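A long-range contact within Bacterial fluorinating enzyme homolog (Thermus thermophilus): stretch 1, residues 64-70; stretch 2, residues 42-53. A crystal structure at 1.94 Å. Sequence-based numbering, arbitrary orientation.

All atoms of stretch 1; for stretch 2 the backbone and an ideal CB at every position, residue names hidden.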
ATOM      1  N   VAL C  64     -13.738 -15.596   5.906  1.00 20.34           N
ATOM      2  CA  VAL C  64     -12.663 -15.768   6.875  1.00 21.17           C
ATOM      3  C   VAL C  64     -11.990 -14.415   7.074  1.00 21.11           C
ATOM      4  O   VAL C  64     -11.396 -13.871   6.142  1.00 22.17           O
ATOM      5  CB  VAL C  64     -11.602 -16.775   6.368  1.00 23.26           C
ATOM      6  CG1 VAL C  64     -10.406 -16.807   7.321  1.00 23.49           C
ATOM      7  CG2 VAL C  64     -12.218 -18.154   6.232  1.00 25.16           C
ATOM      8  N   VAL C  65     -12.087 -13.873   8.282  1.00 18.68           N
ATOM      9  CA  VAL C  65     -11.485 -12.584   8.593  1.00 18.62           C
ATOM     10  C   VAL C  65     -10.140 -12.806   9.270  1.00 19.24           C
ATOM     11  O   VAL C  65     -10.077 -13.181  10.444  1.00 18.21           O
ATOM     12  CB  VAL C  65     -12.380 -11.751   9.540  1.00 21.15           C
ATOM     13  CG1 VAL C  65     -11.752 -10.375   9.777  1.00 22.87           C
ATOM     14  CG2 VAL C  65     -13.774 -11.611   8.952  1.00 21.07           C
ATOM     15  N   LEU C  66      -9.074 -12.599   8.502  1.00 18.28           N
ATOM     16  CA  LEU C  66      -7.709 -12.747   8.979  1.00 18.92           C
ATOM     17  C   LEU C  66      -7.227 -11.365   9.401  1.00 19.72           C
ATOM     18  O   LEU C  66      -7.141 -10.450   8.582  1.00 18.10           O
ATOM     19  CB  LEU C  66      -6.826 -13.300   7.854  1.00 18.55           C
ATOM     20  CG  LEU C  66      -5.313 -13.366   8.083  1.00 21.79           C
ATOM     21  CD1 LEU C  66      -5.015 -14.234   9.292  1.00 20.95           C
ATOM     22  CD2 LEU C  66      -4.635 -13.933   6.842  1.00 22.06           C
ATOM     23  N   ALA C  67      -6.928 -11.206  10.684  1.00 17.88           N
ATOM     24  CA  ALA C  67      -6.475  -9.914  11.182  1.00 20.29           C
ATOM     25  C   ALA C  67      -5.254 -10.098  12.062  1.00 21.81           C
ATOM     26  O   ALA C  67      -5.320 -10.765  13.093  1.00 22.78           O
ATOM     27  CB  ALA C  67      -7.594  -9.230  11.962  1.00 19.32           C
ATOM     28  N   VAL C  68      -4.136  -9.507  11.651  1.00 22.91           N
ATOM     29  CA  VAL C  68      -2.896  -9.638  12.408  1.00 23.29           C
ATOM     30  C   VAL C  68      -2.360  -8.296  12.889  1.00 24.02           C
ATOM     31  O   VAL C  68      -1.823  -7.513  12.101  1.00 21.65           O
ATOM     32  CB  VAL C  68      -1.807 -10.332  11.566  1.00 23.52           C
ATOM     33  CG1 VAL C  68      -0.542 -10.524  12.407  1.00 25.78           C
ATOM     34  CG2 VAL C  68      -2.317 -11.674  11.057  1.00 23.80           C
ATOM     35  N   VAL C  69      -2.525  -8.043  14.187  1.00 23.79           N
ATOM     36  CA  VAL C  69      -2.061  -6.815  14.836  1.00 27.94           C
ATOM     37  C   VAL C  69      -1.700  -7.171  16.280  1.00 31.64           C
ATOM     38  O   VAL C  69      -2.527  -7.716  17.005  1.00 29.19           O
ATOM     39  CB  VAL C  69      -3.165  -5.724  14.886  1.00 25.81           C
ATOM     40  CG1 VAL C  69      -2.625  -4.469  15.569  1.00 26.01           C
ATOM     41  CG2 VAL C  69      -3.658  -5.394  13.479  1.00 24.45           C
ATOM     42  N   ASP C  70      -0.476  -6.865  16.702  1.00 37.89           N
ATOM     43  CA  ASP C  70      -0.060  -7.175  18.072  1.00 43.56           C
ATOM     44  C   ASP C  70       0.597  -5.984  18.751  1.00 46.23           C
ATOM     45  O   ASP C  70       0.144  -5.597  19.854  1.00 48.07           O
ATOM     46  CB  ASP C  70       0.914  -8.353  18.086  1.00 47.01           C
ATOM     47  CG  ASP C  70       0.302  -9.620  17.538  1.00 51.00           C
ATOM     48  OD1 ASP C  70      -0.098  -9.621  16.354  1.00 54.25           O
ATOM     49  OD2 ASP C  70       0.222 -10.617  18.289  1.00 53.70           O
ATOM     50  N   UNK C  42       1.014   0.780  13.939  1.00 31.73           N
ATOM     51  CA  UNK C  42       1.516  -0.447  14.560  1.00 32.21           C
ATOM     52  C   UNK C  42       1.018  -0.650  15.989  1.00 31.35           C
ATOM     53  O   UNK C  42       0.985   0.290  16.784  1.00 32.58           O
ATOM     54  CB  UNK C  42       3.046  -0.436  14.556  1.00 32.21           C
ATOM     55  N   UNK C  43       0.617  -1.882  16.295  1.00 30.99           N
ATOM     56  CA  UNK C  43       0.116  -2.256  17.617  1.00 32.01           C
ATOM     57  C   UNK C  43      -1.151  -1.539  18.090  1.00 30.44           C
ATOM     58  O   UNK C  43      -1.598  -1.773  19.211  1.00 29.77           O
ATOM     59  CB  UNK C  43       1.222  -2.007  18.644  1.00 32.01           C
ATOM     60  N   UNK C  44      -1.725  -0.672  17.261  1.00 29.21           N
ATOM     61  CA  UNK C  44      -2.934   0.065  17.650  1.00 27.15           C
ATOM     62  C   UNK C  44      -4.167  -0.835  17.541  1.00 25.80           C
ATOM     63  O   UNK C  44      -4.825  -0.880  16.499  1.00 22.82           O
ATOM     64  CB  UNK C  44      -3.109   1.310  16.778  1.00 27.15           C
ATOM     65  N   UNK C  45      -4.485  -1.533  18.628  1.00 23.51           N
ATOM     66  CA  UNK C  45      -5.624  -2.447  18.652  1.00 22.69           C
ATOM     67  C   UNK C  45      -6.997  -1.792  18.551  1.00 22.11           C
ATOM     68  O   UNK C  45      -7.906  -2.350  17.939  1.00 19.55           O
ATOM     69  CB  UNK C  45      -5.571  -3.269  19.941  1.00 22.69           C
ATOM     70  N   UNK C  46      -7.162  -0.622  19.155  1.00 20.97           N
ATOM     71  CA  UNK C  46      -8.456   0.051  19.117  1.00 21.57           C
ATOM     72  C   UNK C  46      -8.794   0.500  17.701  1.00 20.19           C
ATOM     73  O   UNK C  46      -9.932   0.398  17.271  1.00 20.85           O
ATOM     74  CB  UNK C  46      -8.463   1.250  20.067  1.00 21.57           C
ATOM     75  N   UNK C  47      -7.789   0.988  16.981  1.00 18.98           N
ATOM     76  CA  UNK C  47      -7.970   1.437  15.610  1.00 20.48           C
ATOM     77  C   UNK C  47      -8.347   0.234  14.758  1.00 19.95           C
ATOM     78  O   UNK C  47      -9.277   0.292  13.941  1.00 17.93           O
ATOM     79  CB  UNK C  47      -6.708   2.118  15.076  1.00 20.48           C
ATOM     80  N   UNK C  48      -7.633  -0.865  14.970  1.00 17.90           N
ATOM     81  CA  UNK C  48      -7.882  -2.089  14.218  1.00 18.90           C
ATOM     82  C   UNK C  48      -9.234  -2.699  14.562  1.00 18.93           C
ATOM     83  O   UNK C  48      -9.940  -3.194  13.677  1.00 16.93           O
ATOM     84  CB  UNK C  48      -6.770  -3.106  14.483  1.00 18.90           C
ATOM     85  N   UNK C  49      -9.599  -2.669  15.845  1.00 17.52           N
ATOM     86  CA  UNK C  49     -10.890  -3.218  16.269  1.00 16.93           C
ATOM     87  C   UNK C  49     -12.013  -2.464  15.573  1.00 16.66           C
ATOM     88  O   UNK C  49     -12.996  -3.061  15.128  1.00 17.77           O
ATOM     89  CB  UNK C  49     -11.050  -3.138  17.788  1.00 16.93           C
ATOM     90  N   UNK C  50     -11.872  -1.147  15.489  1.00 15.34           N
ATOM     91  CA  UNK C  50     -12.904  -0.333  14.850  1.00 16.60           C
ATOM     92  C   UNK C  50     -12.998  -0.620  13.354  1.00 16.83           C
ATOM     93  O   UNK C  50     -14.099  -0.727  12.809  1.00 19.20           O
ATOM     94  CB  UNK C  50     -12.622   1.153  15.079  1.00 16.60           C
ATOM     95  N   UNK C  51     -11.850  -0.748  12.687  1.00 17.36           N
ATOM     96  CA  UNK C  51     -11.837  -1.028  11.253  1.00 19.81           C
ATOM     97  C   UNK C  51     -12.619  -2.306  10.933  1.00 20.65           C
ATOM     98  O   UNK C  51     -13.347  -2.363   9.944  1.00 19.11           O
ATOM     99  CB  UNK C  51     -10.397  -1.151  10.751  1.00 19.81           C
ATOM    100  N   UNK C  52     -12.457  -3.333  11.763  1.00 19.76           N
ATOM    101  CA  UNK C  52     -13.174  -4.589  11.561  1.00 21.06           C
ATOM    102  C   UNK C  52     -14.672  -4.362  11.758  1.00 21.82           C
ATOM    103  O   UNK C  52     -15.490  -4.836  10.978  1.00 20.74           O
ATOM    104  CB  UNK C  52     -12.661  -5.668  12.517  1.00 21.06           C
ATOM    105  N   UNK C  53     -15.015  -3.629  12.814  1.00 19.76           N
ATOM    106  CA  UNK C  53     -16.400  -3.299  13.143  1.00 21.69           C
ATOM    107  C   UNK C  53     -17.070  -2.600  11.957  1.00 21.07           C
ATOM    108  O   UNK C  53     -18.211  -2.892  11.596  1.00 19.47           O
ATOM    109  CB  UNK C  53     -16.462  -2.415  14.390  1.00 21.69           C
TER

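Position 42 opens the second stretch with its CA-to-CB bond pointing away from the first, and nothing there lies within 5.5 Å of the ideal CB. Phi of -53° and psi of 136° suit many residues, proline among them; the deposited residue is Pro 42, which makes no contact.

At position 43 phi is 62° and psi 2°, a left-handed conformation that favours glycine, asparagine or aspartate but admits others. CA-to-CB points sideways, and the ideal CB lies 3.9 Å from Asp 70 O, so a flexible chain could pass along the backbone of Asp 70. The residue is Gln 43, whose CG comes 3.6 Å from Asp 70 C; its amide makes no hydrogen bond to stretch 1. Its CA also packs against Val 69, 4.1 Å from CG1.

Position 44 points away from stretch 1 and directly precedes a helix, where a short acceptor such as aspartate, asparagine, serine or threonine can cap a free backbone NH. Asp 44 does so: OD1 accepts from the backbone N of position 47 at 3.1 Å.

From position 45 the helix runs on, and its CA-to-CB bond points sideways. The ideal CB is 5.4 Å from Val 69 CG1, a gap that a longer apolar chain, leucine or methionine, could bridge. Leu 45, with chi1 m and chi2 t, brings CD2 to 3.8 Å from Val 69 CG1 and 3.6 Å from Val 69 O.

Positions 46 and 47 are out of reach of stretch 1, which therefore sets little preference; they are Arg 46 and Arg 47.

Position 48, one helical turn after Asp 44, points toward stretch 1. Its ideal CB already stands 4.0 Å from Val 69 CG2, so a small apolar residue suffices. Ala 48 makes this contact with its CB alone, and Val 69 thus packs through CG1 on Leu 45 and through CG2 on Ala 48.

Positions 49, 50 and 51 are again out of reach, and stretch 1 does not discriminate among helix-compatible residues; they are Ala 49, Tyr 50 and Ala 51.

Position 52, one turn beyond Ala 48, also points toward the strand, but no atom of stretch 1 lies within 5.5 Å of its ideal CB. Val 65 and Ala 67 offer an apolar surface there, so leucine, methionine or perhaps isoleucine would suit. Leu 52 (chi1 m, chi2 t) spans the gap, with CD2 3.8 Å from Val 65 CG1 and CD1 4.1 Å from Ala 67 CB.

Position 53 is out of reach and unconstrained by stretch 1; it is Phe 53.

Stretch 2, residues 42-53: PQDLRRAAYALF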
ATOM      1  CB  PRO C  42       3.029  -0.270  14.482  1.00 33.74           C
ATOM      2  CG  PRO C  42       3.194   0.491  13.201  1.00 33.81           C
ATOM      3  CD  PRO C  42       2.112   1.541  13.319  1.00 32.74           C
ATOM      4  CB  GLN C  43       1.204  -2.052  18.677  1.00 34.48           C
ATOM      5  CG  GLN C  43       2.461  -2.881  18.478  1.00 39.43           C
ATOM      6  CD  GLN C  43       3.393  -2.804  19.677  1.00 42.58           C
ATOM      7  OE1 GLN C  43       3.008  -3.144  20.798  1.00 43.26           O
ATOM      8  NE2 GLN C  43       4.623  -2.353  19.445  1.00 42.85           N
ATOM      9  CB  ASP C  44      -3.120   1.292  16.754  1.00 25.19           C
ATOM     10  CG  ASP C  44      -4.122   2.291  17.319  1.00 27.29           C
ATOM     11  OD1 ASP C  44      -5.034   1.889  18.073  1.00 24.66           O
ATOM     12  OD2 ASP C  44      -4.007   3.488  16.992  1.00 31.08           O
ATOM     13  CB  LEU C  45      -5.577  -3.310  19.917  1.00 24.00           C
ATOM     14  CG  LEU C  45      -4.353  -4.217  20.059  1.00 27.12           C
ATOM     15  CD1 LEU C  45      -4.442  -4.985  21.371  1.00 28.02           C
ATOM     16  CD2 LEU C  45      -4.283  -5.177  18.878  1.00 24.39           C
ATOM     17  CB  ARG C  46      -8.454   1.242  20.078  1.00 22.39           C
ATOM     18  CG  ARG C  46      -8.274   0.828  21.537  1.00 24.14           C
ATOM     19  CD  ARG C  46      -7.931   2.023  22.408  1.00 26.62           C
ATOM     20  NE  ARG C  46      -9.066   2.911  22.645  1.00 28.56           N
ATOM     21  CZ  ARG C  46      -9.863   2.840  23.707  1.00 28.94           C
ATOM     22  NH1 ARG C  46      -9.655   1.916  24.636  1.00 29.84           N
ATOM     23  NH2 ARG C  46     -10.853   3.711  23.854  1.00 26.06           N
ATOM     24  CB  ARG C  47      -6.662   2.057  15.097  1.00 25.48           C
ATOM     25  CG  ARG C  47      -6.643   2.407  13.616  1.00 28.82           C
ATOM     26  CD  ARG C  47      -7.599   3.527  13.264  1.00 32.71           C
ATOM     27  NE  ARG C  47      -7.514   3.855  11.842  1.00 36.62           N
ATOM     28  CZ  ARG C  47      -6.566   4.618  11.303  1.00 37.72           C
ATOM     29  NH1 ARG C  47      -5.619   5.150  12.068  1.00 36.30           N
ATOM     30  NH2 ARG C  47      -6.551   4.830   9.993  1.00 37.67           N
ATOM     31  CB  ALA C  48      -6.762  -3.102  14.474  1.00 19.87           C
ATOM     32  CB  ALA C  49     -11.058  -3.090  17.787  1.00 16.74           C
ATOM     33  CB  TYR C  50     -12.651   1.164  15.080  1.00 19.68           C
ATOM     34  CG  TYR C  50     -13.722   2.038  14.451  1.00 21.68           C
ATOM     35  CD1 TYR C  50     -15.057   1.927  14.850  1.00 21.99           C
ATOM     36  CD2 TYR C  50     -13.414   2.931  13.424  1.00 25.12           C
ATOM     37  CE1 TYR C  50     -16.055   2.678  14.242  1.00 25.79           C
ATOM     38  CE2 TYR C  50     -14.414   3.694  12.804  1.00 25.25           C
ATOM     39  CZ  TYR C  50     -15.731   3.557  13.220  1.00 27.25           C
ATOM     40  OH  TYR C  50     -16.730   4.288  12.616  1.00 28.77           O
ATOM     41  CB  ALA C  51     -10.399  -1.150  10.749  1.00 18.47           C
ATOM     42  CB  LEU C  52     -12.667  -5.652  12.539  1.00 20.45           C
ATOM     43  CG  LEU C  52     -11.221  -6.114  12.303  1.00 21.39           C
ATOM     44  CD1 LEU C  52     -10.776  -7.029  13.445  1.00 21.15           C
ATOM     45  CD2 LEU C  52     -11.126  -6.845  10.968  1.00 20.94           C
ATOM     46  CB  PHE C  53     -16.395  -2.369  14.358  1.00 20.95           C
ATOM     47  CG  PHE C  53     -17.750  -1.893  14.779  1.00 23.56           C
ATOM     48  CD1 PHE C  53     -18.598  -2.718  15.517  1.00 22.75           C
ATOM     49  CD2 PHE C  53     -18.165  -0.597  14.481  1.00 23.41           C
ATOM     50  CE1 PHE C  53     -19.838  -2.255  15.954  1.00 25.17           C
ATOM     51  CE2 PHE C  53     -19.407  -0.122  14.915  1.00 25.33           C
ATOM     52  CZ  PHE C  53     -20.243  -0.954  15.655  1.00 25.70           C
TER
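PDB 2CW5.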